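PDB 5MKC: cell wall surface anchor family protein (Jo),Cell wall surface anchor family protein (In) from Streptococcus pneumoniae, which associates as two parts, Jo and In, derived from a pneumococcal pilus adhesin, which become joined by an autocatalytic covalent (isopeptide) bond. Local coordinates for residues Val36-Pro50 with Lys64-Tyr77. Numbering follows the deposited sequence. Where two conformers were deposited one is given.
With SO4 (sulfate ion), chain I.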
ATOM      1  N   VAL A  36       5.319 -15.163  -5.682  1.00 44.46           N
ATOM      2  CA  VAL A  36       6.152 -13.983  -5.841  1.00 50.02           C
ATOM      3  C   VAL A  36       7.533 -14.385  -6.335  1.00 52.47           C
ATOM      4  O   VAL A  36       8.146 -15.318  -5.803  1.00 51.71           O
ATOM      5  CB  VAL A  36       6.306 -13.266  -4.482  1.00 46.87           C
ATOM      6  CG1 VAL A  36       7.361 -12.197  -4.563  1.00 48.54           C
ATOM      7  CG2 VAL A  36       4.956 -12.689  -4.035  1.00 49.27           C
ATOM      8  N   ASP A  37       8.014 -13.683  -7.356  1.00 52.94           N
ATOM      9  CA  ASP A  37       9.326 -14.003  -7.880  0.50 56.17           C
ATOM     10  C   ASP A  37      10.397 -13.683  -6.812  1.00 54.52           C
ATOM     11  O   ASP A  37      10.347 -12.679  -6.111  1.00 46.06           O
ATOM     12  CB  ASP A  37       9.566 -13.328  -9.239  0.50 62.11           C
ATOM     13  CG  ASP A  37       9.000 -14.151 -10.433  0.50 57.86           C
ATOM     14  OD1 ASP A  37       8.330 -15.201 -10.253  0.50 53.77           O
ATOM     15  OD2 ASP A  37       9.238 -13.729 -11.580  0.50 56.60           O
ATOM     16  N   GLY A  38      11.324 -14.626  -6.672  1.00 49.56           N
ATOM     17  CA  GLY A  38      12.383 -14.533  -5.672  1.00 55.00           C
ATOM     18  C   GLY A  38      12.051 -15.158  -4.324  1.00 52.16           C
ATOM     19  O   GLY A  38      12.839 -15.040  -3.377  1.00 53.06           O
ATOM     20  N   SER A  39      10.894 -15.808  -4.219  1.00 51.65           N
ATOM     21  CA  SER A  39      10.429 -16.354  -2.944  1.00 47.85           C
ATOM     22  C   SER A  39      10.566 -17.872  -2.830  1.00 49.14           C
ATOM     23  O   SER A  39      10.169 -18.465  -1.818  1.00 50.24           O
ATOM     24  CB  SER A  39       8.983 -15.921  -2.657  1.00 43.31           C
ATOM     25  OG  SER A  39       8.024 -16.619  -3.440  1.00 42.45           O
ATOM     26  N   GLU A  40      11.157 -18.495  -3.840  1.00 54.14           N
ATOM     27  CA  GLU A  40      11.356 -19.948  -3.813  1.00 64.00           C
ATOM     28  C   GLU A  40      12.417 -20.370  -2.806  1.00 62.16           C
ATOM     29  O   GLU A  40      13.495 -19.777  -2.750  1.00 57.14           O
ATOM     30  CB  GLU A  40      11.746 -20.481  -5.201  1.00 67.37           C
ATOM     31  CG  GLU A  40      11.518 -21.977  -5.373  1.00 72.33           C
ATOM     32  CD  GLU A  40      10.034 -22.341  -5.484  1.00 90.41           C
ATOM     33  OE1 GLU A  40       9.159 -21.431  -5.715  1.00 94.90           O
ATOM     34  OE2 GLU A  40       9.756 -23.557  -5.341  1.00 80.57           O
ATOM     35  N   LYS A  41      12.110 -21.417  -2.044  1.00 62.21           N
ATOM     36  CA  LYS A  41      13.009 -21.944  -1.027  1.00 65.93           C
ATOM     37  C   LYS A  41      12.699 -23.414  -0.791  1.00 72.45           C
ATOM     38  O   LYS A  41      11.589 -23.748  -0.368  1.00 68.68           O
ATOM     39  CB  LYS A  41      12.795 -21.190   0.286  1.00 73.89           C
ATOM     40  CG  LYS A  41      13.518 -21.760   1.484  1.00 75.44           C
ATOM     41  CD  LYS A  41      15.004 -21.475   1.381  1.00 77.98           C
ATOM     42  CE  LYS A  41      15.806 -22.298   2.370  1.00 82.79           C
ATOM     43  NZ  LYS A  41      17.089 -21.602   2.669  1.00 89.49           N
ATOM     44  N   ASN A  42      13.670 -24.293  -1.050  1.00 78.79           N
ATOM     45  CA  ASN A  42      13.461 -25.728  -0.878  1.00 81.20           C
ATOM     46  C   ASN A  42      12.220 -26.235  -1.612  1.00 80.01           C
ATOM     47  O   ASN A  42      11.438 -26.984  -1.032  1.00 74.37           O
ATOM     48  CB  ASN A  42      13.334 -26.080   0.614  1.00 83.99           C
ATOM     49  CG  ASN A  42      14.601 -25.792   1.387  1.00 90.60           C
ATOM     50  OD1 ASN A  42      15.699 -25.955   0.861  1.00 96.27           O
ATOM     51  ND2 ASN A  42      14.455 -25.365   2.640  1.00 95.58           N
ATOM     52  N   GLY A  43      12.029 -25.816  -2.867  1.00 80.36           N
ATOM     53  CA  GLY A  43      10.915 -26.296  -3.682  1.00 79.85           C
ATOM     54  C   GLY A  43       9.521 -25.779  -3.322  1.00 85.07           C
ATOM     55  O   GLY A  43       8.545 -26.151  -3.968  1.00 84.50           O
ATOM     56  N   GLN A  44       9.420 -24.945  -2.284  1.00 84.60           N
ATOM     57  CA  GLN A  44       8.167 -24.268  -1.925  1.00 80.66           C
ATOM     58  C   GLN A  44       8.354 -22.759  -2.118  1.00 71.14           C
ATOM     59  O   GLN A  44       9.482 -22.257  -2.077  1.00 72.03           O
ATOM     60  CB  GLN A  44       7.788 -24.571  -0.461  1.00 86.19           C
ATOM     61  CG  GLN A  44       7.333 -26.006  -0.184  1.00 97.80           C
ATOM     62  CD  GLN A  44       5.967 -26.332  -0.793  1.00115.59           C
ATOM     63  OE1 GLN A  44       5.831 -26.487  -2.016  1.00110.15           O
ATOM     64  NE2 GLN A  44       4.947 -26.438   0.059  1.00114.26           N
ATOM     65  N   HIS A  45       7.270 -22.022  -2.318  1.00 59.01           N
ATOM     66  CA  HIS A  45       7.400 -20.573  -2.316  1.00 60.35           C
ATOM     67  C   HIS A  45       6.850 -19.934  -1.039  1.00 52.47           C
ATOM     68  O   HIS A  45       5.897 -20.423  -0.429  1.00 47.26           O
ATOM     69  CB  HIS A  45       6.881 -19.924  -3.607  1.00 58.03           C
ATOM     70  CG  HIS A  45       5.609 -20.511  -4.139  1.00 72.82           C
ATOM     71  ND1 HIS A  45       5.573 -21.670  -4.888  1.00 79.99           N
ATOM     72  CD2 HIS A  45       4.328 -20.063  -4.085  1.00 68.29           C
ATOM     73  CE1 HIS A  45       4.323 -21.930  -5.239  1.00 78.12           C
ATOM     74  NE2 HIS A  45       3.548 -20.967  -4.770  1.00 67.66           N
ATOM     75  N   LYS A  46       7.517 -18.873  -0.599  1.00 47.28           N
ATOM     76  CA  LYS A  46       7.238 -18.284   0.707  1.00 47.49           C
ATOM     77  C   LYS A  46       6.358 -17.031   0.635  1.00 44.37           C
ATOM     78  O   LYS A  46       5.960 -16.483   1.666  1.00 44.92           O
ATOM     79  CB  LYS A  46       8.547 -17.933   1.395  1.00 48.25           C
ATOM     80  CG  LYS A  46       9.348 -19.148   1.822  1.00 48.54           C
ATOM     81  CD  LYS A  46      10.719 -18.776   2.372  1.00 53.82           C
ATOM     82  CE  LYS A  46      10.630 -17.753   3.494  1.00 52.48           C
ATOM     83  NZ  LYS A  46      11.817 -17.812   4.383  1.00 53.36           N
ATOM     84  N   ALA A  47       6.038 -16.579  -0.564  1.00 42.87           N
ATOM     85  CA  ALA A  47       5.236 -15.359  -0.693  1.00 44.30           C
ATOM     86  C   ALA A  47       4.273 -15.391  -1.870  1.00 40.80           C
ATOM     87  O   ALA A  47       4.567 -15.980  -2.909  1.00 43.13           O
ATOM     88  CB  ALA A  47       6.137 -14.141  -0.778  1.00 40.32           C
ATOM     89  N   LEU A  48       3.126 -14.748  -1.683  1.00 44.09           N
ATOM     90  CA  LEU A  48       2.055 -14.739  -2.682  1.00 39.34           C
ATOM     91  C   LEU A  48       1.532 -13.325  -2.898  1.00 39.40           C
ATOM     92  O   LEU A  48       1.339 -12.586  -1.940  1.00 38.68           O
ATOM     93  CB  LEU A  48       0.903 -15.621  -2.203  1.00 38.24           C
ATOM     94  CG  LEU A  48       1.247 -17.081  -1.889  1.00 41.92           C
ATOM     95  CD1 LEU A  48       0.095 -17.780  -1.185  1.00 42.49           C
ATOM     96  CD2 LEU A  48       1.565 -17.810  -3.173  1.00 41.45           C
ATOM     97  N   ASN A  49       1.315 -12.969  -4.162  1.00 35.69           N
ATOM     98  CA  ASN A  49       0.794 -11.656  -4.545  1.00 34.75           C
ATOM     99  C   ASN A  49      -0.547 -11.823  -5.255  1.00 38.87           C
ATOM    100  O   ASN A  49      -0.762 -12.815  -5.961  1.00 41.25           O
ATOM    101  CB  ASN A  49       1.723 -10.986  -5.551  1.00 32.32           C
ATOM    102  CG  ASN A  49       2.668  -9.985  -4.916  1.00 33.57           C
ATOM    103  OD1 ASN A  49       2.432  -9.464  -3.835  1.00 34.27           O
ATOM    104  ND2 ASN A  49       3.742  -9.689  -5.615  1.00 32.10           N
ATOM    105  N   PRO A  50      -1.432 -10.835  -5.116  1.00 35.51           N
ATOM    106  CA  PRO A  50      -2.635 -10.802  -5.910  1.00 38.86           C
ATOM    107  C   PRO A  50      -2.289 -10.783  -7.396  1.00 34.73           C
ATOM    108  O   PRO A  50      -1.268 -10.225  -7.768  1.00 37.37           O
ATOM    109  CB  PRO A  50      -3.297  -9.468  -5.512  1.00 40.98           C
ATOM    110  CG  PRO A  50      -2.563  -8.957  -4.344  1.00 37.93           C
ATOM    111  CD  PRO A  50      -1.243  -9.621  -4.301  1.00 37.36           C
ATOM    112  N   LYS A  64      -1.726  -3.096  -4.735  1.00 31.29           N
ATOM    113  CA  LYS A  64      -0.846  -3.449  -3.644  1.00 37.57           C
ATOM    114  C   LYS A  64      -0.119  -4.768  -3.951  1.00 38.81           C
ATOM    115  O   LYS A  64      -0.740  -5.722  -4.417  1.00 32.29           O
ATOM    116  CB  LYS A  64      -1.647  -3.565  -2.362  1.00 31.85           C
ATOM    117  CG  LYS A  64      -0.802  -3.879  -1.150  1.00 35.81           C
ATOM    118  CD  LYS A  64      -1.634  -3.894   0.129  1.00 30.64           C
ATOM    119  CE  LYS A  64      -0.784  -4.025   1.359  1.00 37.54           C
ATOM    120  NZ  LYS A  64      -1.629  -4.241   2.568  1.00 35.68           N
ATOM    121  N   ARG A  65       1.183  -4.813  -3.669  1.00 38.27           N
ATOM    122  CA  ARG A  65       1.983  -6.023  -3.884  1.00 34.42           C
ATOM    123  C   ARG A  65       3.246  -5.987  -3.048  1.00 34.96           C
ATOM    124  O   ARG A  65       3.708  -4.930  -2.640  1.00 33.08           O
ATOM    125  CB  ARG A  65       2.383  -6.175  -5.360  1.00 32.36           C
ATOM    126  CG  ARG A  65       3.277  -5.051  -5.873  1.00 37.90           C
ATOM    127  CD  ARG A  65       3.885  -5.325  -7.257  1.00 39.73           C
ATOM    128  NE  ARG A  65       4.671  -4.179  -7.690  1.00 36.27           N
ATOM    129  CZ  ARG A  65       5.612  -4.204  -8.634  1.00 40.11           C
ATOM    130  NH1 ARG A  65       5.913  -5.324  -9.263  1.00 45.55           N
ATOM    131  NH2 ARG A  65       6.272  -3.091  -8.956  1.00 39.50           N
ATOM    132  N   ILE A  66       3.818  -7.160  -2.832  1.00 36.13           N
ATOM    133  CA  ILE A  66       5.209  -7.296  -2.531  1.00 35.55           C
ATOM    134  C   ILE A  66       5.962  -7.017  -3.814  1.00 37.00           C
ATOM    135  O   ILE A  66       5.762  -7.683  -4.826  1.00 39.78           O
ATOM    136  CB  ILE A  66       5.503  -8.712  -2.039  1.00 39.20           C
ATOM    137  CG1 ILE A  66       4.792  -8.972  -0.710  1.00 37.84           C
ATOM    138  CG2 ILE A  66       7.000  -8.966  -1.994  1.00 39.49           C
ATOM    139  CD1 ILE A  66       4.772 -10.444  -0.295  1.00 38.99           C
ATOM    140  N   TYR A  67       6.829  -6.020  -3.778  1.00 36.25           N
ATOM    141  CA  TYR A  67       7.508  -5.567  -4.990  1.00 35.37           C
ATOM    142  C   TYR A  67       8.975  -5.947  -4.988  1.00 38.47           C
ATOM    143  O   TYR A  67       9.616  -5.884  -6.016  1.00 36.55           O
ATOM    144  CB  TYR A  67       7.335  -4.044  -5.208  1.00 35.91           C
ATOM    145  CG  TYR A  67       8.240  -3.152  -4.355  1.00 34.01           C
ATOM    146  CD1 TYR A  67       7.940  -2.867  -3.043  1.00 34.33           C
ATOM    147  CD2 TYR A  67       9.365  -2.566  -4.901  1.00 35.83           C
ATOM    148  CE1 TYR A  67       8.745  -2.008  -2.288  1.00 37.72           C
ATOM    149  CE2 TYR A  67      10.152  -1.722  -4.178  1.00 38.75           C
ATOM    150  CZ  TYR A  67       9.841  -1.453  -2.859  1.00 39.53           C
ATOM    151  OH  TYR A  67      10.634  -0.621  -2.138  1.00 35.69           O
ATOM    152  N   GLN A  68       9.496  -6.359  -3.832  1.00 39.18           N
ATOM    153  CA  GLN A  68      10.814  -6.989  -3.791  1.00 40.96           C
ATOM    154  C   GLN A  68      10.992  -7.831  -2.548  1.00 35.05           C
ATOM    155  O   GLN A  68      10.351  -7.616  -1.520  1.00 35.52           O
ATOM    156  CB  GLN A  68      11.933  -5.938  -3.863  1.00 45.11           C
ATOM    157  CG  GLN A  68      11.841  -4.932  -2.722  1.00 54.70           C
ATOM    158  CD  GLN A  68      12.828  -3.790  -2.803  1.00 67.45           C
ATOM    159  OE1 GLN A  68      13.371  -3.470  -3.873  1.00 80.74           O
ATOM    160  NE2 GLN A  68      13.036  -3.141  -1.663  1.00 53.81           N
ATOM    161  N   VAL A  69      11.877  -8.805  -2.666  1.00 37.00           N
ATOM    162  CA  VAL A  69      12.320  -9.620  -1.551  1.00 41.65           C
ATOM    163  C   VAL A  69      13.644  -9.075  -1.037  1.00 41.15           C
ATOM    164  O   VAL A  69      14.615  -9.122  -1.740  1.00 47.25           O
ATOM    165  CB  VAL A  69      12.498 -11.068  -2.038  1.00 42.02           C
ATOM    166  CG1 VAL A  69      12.926 -11.971  -0.910  1.00 44.99           C
ATOM    167  CG2 VAL A  69      11.192 -11.548  -2.645  1.00 44.45           C
ATOM    168  N   ASN A  70      13.670  -8.526   0.172  1.00 39.17           N
ATOM    169  CA  ASN A  70      14.868  -7.914   0.715  1.00 38.09           C
ATOM    170  C   ASN A  70      15.787  -8.937   1.342  1.00 42.99           C
ATOM    171  O   ASN A  70      16.998  -8.799   1.266  1.00 40.34           O
ATOM    172  CB  ASN A  70      14.509  -6.850   1.762  1.00 41.17           C
ATOM    173  CG  ASN A  70      13.648  -5.740   1.186  1.00 43.11           C
ATOM    174  OD1 ASN A  70      13.727  -5.453   0.007  1.00 48.85           O
ATOM    175  ND2 ASN A  70      12.809  -5.145   2.003  1.00 46.53           N
ATOM    176  N   ASN A  71      15.214  -9.946   1.987  1.00 40.63           N
ATOM    177  CA  ASN A  71      15.993 -11.030   2.579  1.00 44.28           C
ATOM    178  C   ASN A  71      15.095 -12.234   2.842  1.00 46.16           C
ATOM    179  O   ASN A  71      14.355 -12.258   3.834  1.00 47.30           O
ATOM    180  CB  ASN A  71      16.598 -10.581   3.898  1.00 45.00           C
ATOM    181  CG  ASN A  71      17.524 -11.602   4.494  1.00 48.64           C
ATOM    182  OD1 ASN A  71      17.290 -12.823   4.440  1.00 51.68           O
ATOM    183  ND2 ASN A  71      18.586 -11.102   5.087  1.00 48.54           N
ATOM    184  N   LEU A  72      15.161 -13.221   1.952  1.00 47.33           N
ATOM    185  CA  LEU A  72      14.200 -14.316   1.948  1.00 44.21           C
ATOM    186  C   LEU A  72      14.298 -15.141   3.226  1.00 48.24           C
ATOM    187  O   LEU A  72      13.277 -15.436   3.848  1.00 47.80           O
ATOM    188  CB  LEU A  72      14.426 -15.222   0.748  1.00 44.40           C
ATOM    189  CG  LEU A  72      13.390 -16.339   0.599  1.00 43.41           C
ATOM    190  CD1 LEU A  72      11.999 -15.747   0.446  1.00 43.89           C
ATOM    191  CD2 LEU A  72      13.718 -17.220  -0.603  1.00 42.63           C
ATOM    192  N   ASP A  73      15.517 -15.480   3.637  1.00 48.07           N
ATOM    193  CA  ASP A  73      15.701 -16.313   4.811  1.00 55.71           C
ATOM    194  C   ASP A  73      15.167 -15.640   6.053  1.00 50.49           C
ATOM    195  O   ASP A  73      14.680 -16.316   6.945  1.00 50.00           O
ATOM    196  CB  ASP A  73      17.180 -16.642   5.044  1.00 58.05           C
ATOM    197  CG  ASP A  73      17.703 -17.698   4.112  1.00 71.14           C
ATOM    198  OD1 ASP A  73      16.993 -18.119   3.167  1.00 76.83           O
ATOM    199  OD2 ASP A  73      18.857 -18.113   4.342  1.00 87.27           O
ATOM    200  N   ASP A  74      15.286 -14.320   6.125  1.00 49.47           N
ATOM    201  CA  ASP A  74      14.808 -13.592   7.286  1.00 49.39           C
ATOM    202  C   ASP A  74      13.403 -13.017   7.113  1.00 45.73           C
ATOM    203  O   ASP A  74      12.936 -12.242   7.962  1.00 42.39           O
ATOM    204  CB  ASP A  74      15.786 -12.478   7.628  1.00 52.19           C
ATOM    205  CG  ASP A  74      15.624 -11.996   9.042  1.00 54.04           C
ATOM    206  OD1 ASP A  74      15.573 -12.842   9.946  1.00 57.89           O
ATOM    207  OD2 ASP A  74      15.501 -10.789   9.258  1.00 52.25           O
ATOM    208  N   ASN A  75      12.730 -13.391   6.022  1.00 38.32           N
ATOM    209  CA  ASN A  75      11.348 -12.990   5.774  1.00 38.70           C
ATOM    210  C   ASN A  75      11.151 -11.473   5.731  1.00 38.69           C
ATOM    211  O   ASN A  75      10.220 -10.951   6.332  1.00 40.58           O
ATOM    212  CB  ASN A  75      10.407 -13.611   6.810  1.00 38.43           C
ATOM    213  CG  ASN A  75      10.613 -15.097   6.954  1.00 44.81           C
ATOM    214  OD1 ASN A  75      10.520 -15.838   5.985  1.00 45.24           O
ATOM    215  ND2 ASN A  75      10.926 -15.542   8.166  1.00 43.72           N
ATOM    216  N   GLN A  76      12.013 -10.785   4.991  1.00 37.75           N
ATOM    217  CA  GLN A  76      11.910  -9.346   4.813  1.00 36.97           C
ATOM    218  C   GLN A  76      11.551  -8.998   3.390  1.00 38.54           C
ATOM    219  O   GLN A  76      12.157  -9.517   2.453  1.00 35.36           O
ATOM    220  CB  GLN A  76      13.232  -8.670   5.131  1.00 43.04           C
ATOM    221  CG  GLN A  76      13.630  -8.769   6.596  1.00 48.09           C
ATOM    222  CD  GLN A  76      14.915  -8.037   6.835  1.00 48.99           C
ATOM    223  OE1 GLN A  76      15.097  -6.938   6.360  1.00 62.45           O
ATOM    224  NE2 GLN A  76      15.817  -8.661   7.523  1.00 52.11           N
ATOM    225  N   TYR A  77      10.570  -8.108   3.245  1.00 36.60           N
ATOM    226  CA  TYR A  77       9.984  -7.804   1.948  1.00 39.80           C
ATOM    227  C   TYR A  77       9.697  -6.323   1.830  1.00 39.95           C
ATOM    228  O   TYR A  77       9.392  -5.663   2.825  1.00 40.59           O
ATOM    229  CB  TYR A  77       8.666  -8.561   1.772  1.00 40.22           C
ATOM    230  CG  TYR A  77       8.785 -10.061   1.837  1.00 37.27           C
ATOM    231  CD1 TYR A  77       9.003 -10.796   0.679  1.00 38.19           C
ATOM    232  CD2 TYR A  77       8.662 -10.743   3.053  1.00 39.96           C
ATOM    233  CE1 TYR A  77       9.085 -12.165   0.717  1.00 41.19           C
ATOM    234  CE2 TYR A  77       8.754 -12.115   3.112  1.00 38.80           C
ATOM    235  CZ  TYR A  77       8.983 -12.828   1.937  1.00 46.37           C
ATOM    236  OH  TYR A  77       9.127 -14.213   1.963  1.00 44.14           O
TER
HETATM  237  S   SO4 I 803      12.148 -17.863  -7.779  1.00 75.41           S
HETATM  238  O1  SO4 I 803      11.625 -19.227  -8.018  1.00 72.40           O
HETATM  239  O2  SO4 I 803      12.602 -17.733  -6.370  1.00 80.17           O
HETATM  240  O3  SO4 I 803      13.296 -17.575  -8.669  1.00 85.07           O
HETATM  241  O4  SO4 I 803      11.065 -16.893  -8.073  1.00103.86           O
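Strands 47-50 and 64-69 run roughly antiparallel but splay, their axes at 136° and 6.5 Å apart at closest, with the CA atoms of N49 and R65 5.8 Å from each other. At this closest approach, the side-chain amide of N49 stands in for a backbone partner and grips I66 twice: OD1 accepts from I66 N at 2.9 Å on an in-plane lone pair, and ND2 donates to I66 O at 3.0 Å, nearly straight at 172°. Two bonds to one residue fix the rotation of the amide. I66 packs back with CD1 4.0 Å from A47 CB and CG2 against V36 CG1. Farther along, L72, with CG anti to the backbone N (chi1 -175°), sends CD1 to S39 CA and K46 CD. K46 bends at chi3, and its NZ donates to L72 O (2.8 Å) and N75 OD1 (2.9 Å). L72 O also accepts from N75 N on the opposite face of its plane, so the ammonium braces the 72-75 turn; D230 gives NZ a salt bridge. Both segments probably belong to Jo; the K64 NZ-N205 CG link, consistent with the isopeptide bond, reaches probable In. The contact joins hairpin 44-57/60-69 to the turn entering strand 76-89, with L48 on I33 of strand 29-35 and I66 on I79.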